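PDB 7DP1: nitroreductase family protein from Sphingopyxis sp., which is an FMN- and NADPH-dependent nitroreductase that takes part in breaking down dinitroaniline herbicides. Local coordinates for residues L50-A55 / W151-M156. The protein carries 1 engineered substitution. Sequence-based numbering, arbitrary orientation.
Sequences LQPWQA and WADMGM. With FMN (flavin mononucleotide), chain D.
Pro52 rests its ring on the methylene of Asp153, Pro52 CG lying 3.5 Å from Asp153 CB, and the two side chains cross at about a right angle. The carboxylate does two jobs at once: Asp153 OD2 lies beside the proline ring, 3.8 Å from Pro52 CD, while Asp153 OD1 accepts a hydrogen bond from Gly47 N and comes within 3.7 Å of the flavin methyl FMN C8M. With an alanine in place of Asp153, the Gly47 amide would probably lose its acceptor, and the flavin methyl and the proline ring the carboxylate oxygens beside them. Trp53 shows how a large ring can be set against a helix without a hydrogen bond across the contact. Its chi1 of 50° places CG between the backbone N and the carbonyl carbon, and the benzene part of the indole reaches toward the helix, where Trp53 CZ3 meets Asp153 O obliquely at 3.5 Å. NE1, by contrast, bonds to Gln42, and Trp157 stacks on the indole. Met154 fills in next to the tryptophan, Met154 CG 4.2 Å from Trp53 CB, and bends at chi3 to carry CE over one face of Trp151. On the same helix, Met156 SD approaches FMN C8M at 3.5 Å. Pro52 and Trp53 thus join the loop leading into strand 54-59 to helix 148-167, at the dimethylbenzene end of the FMN site that two subunits share, as in dimeric nitroreductases.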
ATOM      1  N   LEU A  50      -5.551  10.405  -7.449  1.00 33.63           N
ATOM      2  CA  LEU A  50      -4.468  10.542  -8.432  1.00 32.80           C
ATOM      3  C   LEU A  50      -4.136   9.242  -9.159  1.00 31.82           C
ATOM      4  O   LEU A  50      -3.694   9.295 -10.298  1.00 33.98           O
ATOM      5  CB  LEU A  50      -3.201  11.093  -7.795  1.00 39.91           C
ATOM      6  CG  LEU A  50      -3.170  12.588  -7.482  1.00 49.30           C
ATOM      7  CD1 LEU A  50      -1.757  12.982  -7.079  1.00 56.66           C
ATOM      8  CD2 LEU A  50      -3.645  13.423  -8.659  1.00 46.24           C
ATOM      9  N   GLN A  51      -4.331   8.087  -8.517  1.00 25.46           N
ATOM     10  CA  GLN A  51      -3.977   6.811  -9.140  1.00 28.69           C
ATOM     11  C   GLN A  51      -2.538   6.832  -9.703  1.00 28.11           C
ATOM     12  O   GLN A  51      -2.334   6.632 -10.895  1.00 33.27           O
ATOM     13  CB  GLN A  51      -4.959   6.468 -10.278  1.00 24.24           C
ATOM     14  CG  GLN A  51      -6.421   6.345  -9.823  1.00 24.14           C
ATOM     15  CD  GLN A  51      -7.395   6.521 -10.971  1.00 33.66           C
ATOM     16  OE1 GLN A  51      -7.641   5.593 -11.755  1.00 31.16           O
ATOM     17  NE2 GLN A  51      -7.912   7.733 -11.115  1.00 30.62           N
ATOM     18  N   PRO A  52      -1.549   7.082  -8.845  1.00 31.20           N
ATOM     19  CA  PRO A  52      -0.194   7.363  -9.354  1.00 33.21           C
ATOM     20  C   PRO A  52       0.569   6.136  -9.880  1.00 31.87           C
ATOM     21  O   PRO A  52       1.635   6.320 -10.472  1.00 41.21           O
ATOM     22  CB  PRO A  52       0.507   7.976  -8.133  1.00 28.69           C
ATOM     23  CG  PRO A  52      -0.182   7.292  -6.941  1.00 25.37           C
ATOM     24  CD  PRO A  52      -1.622   7.101  -7.370  1.00 21.54           C
ATOM     25  N   TRP A  53       0.041   4.927  -9.685  1.00 25.17           N
ATOM     26  CA  TRP A  53       0.719   3.714 -10.122  1.00 26.27           C
ATOM     27  C   TRP A  53       0.774   3.514 -11.643  1.00 29.77           C
ATOM     28  O   TRP A  53      -0.196   3.759 -12.360  1.00 31.03           O
ATOM     29  CB  TRP A  53       0.077   2.477  -9.481  1.00 23.80           C
ATOM     30  CG  TRP A  53      -1.400   2.384  -9.594  1.00 31.18           C
ATOM     31  CD1 TRP A  53      -2.118   1.815 -10.609  1.00 25.15           C
ATOM     32  CD2 TRP A  53      -2.362   2.866  -8.643  1.00 31.46           C
ATOM     33  NE1 TRP A  53      -3.462   1.918 -10.351  1.00 30.11           N
ATOM     34  CE2 TRP A  53      -3.638   2.562  -9.153  1.00 30.17           C
ATOM     35  CE3 TRP A  53      -2.262   3.525  -7.404  1.00 33.66           C
ATOM     36  CZ2 TRP A  53      -4.818   2.905  -8.477  1.00 30.20           C
ATOM     37  CZ3 TRP A  53      -3.436   3.849  -6.719  1.00 26.64           C
ATOM     38  CH2 TRP A  53      -4.696   3.542  -7.263  1.00 28.30           C
ATOM     39  N   GLN A  54       1.914   3.039 -12.116  1.00 25.13           N
ATOM     40  CA  GLN A  54       2.072   2.664 -13.531  1.00 33.55           C
ATOM     41  C   GLN A  54       2.807   1.341 -13.584  1.00 29.77           C
ATOM     42  O   GLN A  54       3.720   1.113 -12.800  1.00 35.53           O
ATOM     43  CB  GLN A  54       2.840   3.729 -14.316  1.00 38.90           C
ATOM     44  CG  GLN A  54       2.036   4.976 -14.621  1.00 53.04           C
ATOM     45  CD  GLN A  54       2.874   6.057 -15.282  1.00 66.81           C
ATOM     46  OE1 GLN A  54       3.324   7.001 -14.634  1.00 73.13           O
ATOM     47  NE2 GLN A  54       3.107   5.906 -16.574  1.00 72.04           N
ATOM     48  N   ALA A  55       2.442   0.473 -14.511  1.00 28.55           N
ATOM     49  CA  ALA A  55       3.081  -0.830 -14.523  1.00 30.09           C
ATOM     50  C   ALA A  55       3.467  -1.267 -15.909  1.00 36.24           C
ATOM     51  O   ALA A  55       2.712  -1.102 -16.858  1.00 45.81           O
ATOM     52  CB  ALA A  55       2.176  -1.876 -13.889  1.00 26.39           C
ATOM     53  N   TRP A 151       3.588   7.034  -2.822  1.00 26.73           N
ATOM     54  CA  TRP A 151       4.135   5.711  -2.690  1.00 23.16           C
ATOM     55  C   TRP A 151       3.201   4.829  -1.885  1.00 27.58           C
ATOM     56  O   TRP A 151       3.051   3.662  -2.205  1.00 27.11           O
ATOM     57  CB  TRP A 151       5.537   5.765  -2.068  1.00 29.74           C
ATOM     58  CG  TRP A 151       6.552   6.116  -3.130  1.00 40.84           C
ATOM     59  CD1 TRP A 151       6.547   7.228  -3.931  1.00 44.52           C
ATOM     60  CD2 TRP A 151       7.674   5.334  -3.547  1.00 32.25           C
ATOM     61  NE1 TRP A 151       7.607   7.194  -4.800  1.00 39.29           N
ATOM     62  CE2 TRP A 151       8.315   6.040  -4.583  1.00 39.32           C
ATOM     63  CE3 TRP A 151       8.211   4.120  -3.128  1.00 33.22           C
ATOM     64  CZ2 TRP A 151       9.462   5.560  -5.217  1.00 39.03           C
ATOM     65  CZ3 TRP A 151       9.344   3.645  -3.754  1.00 41.46           C
ATOM     66  CH2 TRP A 151       9.960   4.365  -4.790  1.00 41.17           C
ATOM     67  N   ALA A 152       2.526   5.380  -0.875  1.00 27.29           N
ATOM     68  CA  ALA A 152       1.572   4.554  -0.130  1.00 26.05           C
ATOM     69  C   ALA A 152       0.399   4.158  -1.038  1.00 26.13           C
ATOM     70  O   ALA A 152      -0.074   3.024  -0.968  1.00 23.53           O
ATOM     71  CB  ALA A 152       1.078   5.275   1.142  1.00 23.92           C
ATOM     72  N   ASP A 153      -0.037   5.080  -1.906  1.00 22.25           N
ATOM     73  CA  ASP A 153      -1.071   4.796  -2.909  1.00 24.81           C
ATOM     74  C   ASP A 153      -0.662   3.604  -3.764  1.00 25.30           C
ATOM     75  O   ASP A 153      -1.475   2.749  -4.073  1.00 19.95           O
ATOM     76  CB  ASP A 153      -1.314   5.989  -3.848  1.00 23.44           C
ATOM     77  CG  ASP A 153      -1.809   7.241  -3.142  1.00 32.05           C
ATOM     78  OD1 ASP A 153      -2.394   7.146  -2.039  1.00 35.47           O
ATOM     79  OD2 ASP A 153      -1.644   8.340  -3.741  1.00 37.79           O
ATOM     80  N   MET A 154       0.606   3.546  -4.154  1.00 24.79           N
ATOM     81  CA  MET A 154       1.058   2.412  -4.959  1.00 23.84           C
ATOM     82  C   MET A 154       0.930   1.079  -4.198  1.00 23.58           C
ATOM     83  O   MET A 154       0.546   0.047  -4.784  1.00 24.71           O
ATOM     84  CB  MET A 154       2.518   2.616  -5.422  1.00 28.26           C
ATOM     85  CG  MET A 154       2.688   3.756  -6.450  1.00 32.57           C
ATOM     86  SD  MET A 154       4.297   3.723  -7.302  1.00 39.73           S
ATOM     87  CE  MET A 154       5.423   4.117  -5.975  1.00 32.59           C
ATOM     88  N   GLY A 155       1.279   1.102  -2.915  1.00 22.93           N
ATOM     89  CA  GLY A 155       1.144  -0.084  -2.065  1.00 19.37           C
ATOM     90  C   GLY A 155      -0.300  -0.544  -2.029  1.00 23.57           C
ATOM     91  O   GLY A 155      -0.610  -1.734  -2.115  1.00 25.55           O
ATOM     92  N   MET A 156      -1.201   0.418  -1.939  1.00 23.19           N
ATOM     93  CA  MET A 156      -2.628   0.101  -1.901  1.00 23.07           C
ATOM     94  C   MET A 156      -2.992  -0.651  -3.159  1.00 24.53           C
ATOM     95  O   MET A 156      -3.672  -1.679  -3.107  1.00 22.79           O
ATOM     96  CB  MET A 156      -3.456   1.375  -1.754  1.00 22.69           C
ATOM     97  CG  MET A 156      -3.297   2.042  -0.376  1.00 25.74           C
ATOM     98  SD  MET A 156      -4.127   3.642  -0.373  1.00 27.29           S
ATOM     99  CE  MET A 156      -3.181   4.424   0.955  1.00 27.28           C
TER
HETATM  100  N1  FMN D 301     -10.725  11.837   0.949  1.00 31.27           N
HETATM  101  C2  FMN D 301     -11.135  12.965   1.612  1.00 39.57           C
HETATM  102  O2  FMN D 301     -12.273  13.379   1.428  1.00 40.81           O
HETATM  103  N3  FMN D 301     -10.287  13.616   2.488  1.00 41.23           N
HETATM  104  C4  FMN D 301      -9.012  13.154   2.727  1.00 41.91           C
HETATM  105  O4  FMN D 301      -8.287  13.766   3.532  1.00 38.71           O
HETATM  106  C4A FMN D 301      -8.588  12.006   2.043  1.00 39.88           C
HETATM  107  N5  FMN D 301      -7.326  11.490   2.224  1.00 39.74           N
HETATM  108  C5A FMN D 301      -6.939  10.336   1.574  1.00 35.17           C
HETATM  109  C6  FMN D 301      -5.671   9.829   1.791  1.00 32.89           C
HETATM  110  C7  FMN D 301      -5.272   8.671   1.134  1.00 33.53           C
HETATM  111  C7M FMN D 301      -3.907   8.116   1.394  1.00 33.13           C
HETATM  112  C8  FMN D 301      -6.133   8.022   0.258  1.00 31.09           C
HETATM  113  C8M FMN D 301      -5.711   6.744  -0.416  1.00 25.85           C
HETATM  114  C9  FMN D 301      -7.403   8.534   0.041  1.00 25.50           C
HETATM  115  C9A FMN D 301      -7.809   9.689   0.707  1.00 29.59           C
HETATM  116  N10 FMN D 301      -9.071  10.221   0.501  1.00 29.79           N
HETATM  117  C10 FMN D 301      -9.455  11.358   1.165  1.00 32.09           C
HETATM  118  C1' FMN D 301     -10.066   9.562  -0.417  1.00 23.45           C
HETATM  119  C2' FMN D 301      -9.745   9.785  -1.892  1.00 28.64           C
HETATM  120  O2' FMN D 301     -10.176  11.058  -2.304  1.00 26.45           O
HETATM  121  C3' FMN D 301     -10.466   8.689  -2.677  1.00 27.83           C
HETATM  122  O3' FMN D 301      -9.926   7.430  -2.339  1.00 30.23           O
HETATM  123  C4' FMN D 301     -10.404   8.863  -4.192  1.00 28.55           C
HETATM  124  O4' FMN D 301     -11.130  10.034  -4.516  1.00 36.72           O
HETATM  125  C5' FMN D 301     -11.108   7.661  -4.824  1.00 29.84           C
HETATM  126  O5' FMN D 301     -12.442   7.570  -4.317  1.00 35.36           O
HETATM  127  P   FMN D 301     -12.980   6.209  -3.616  1.00 33.06           P
HETATM  128  O1P FMN D 301     -14.351   6.548  -3.058  1.00 37.97           O
HETATM  129  O2P FMN D 301     -13.112   5.060  -4.578  1.00 34.12           O
HETATM  130  O3P FMN D 301     -11.964   5.792  -2.586  1.00 32.06           O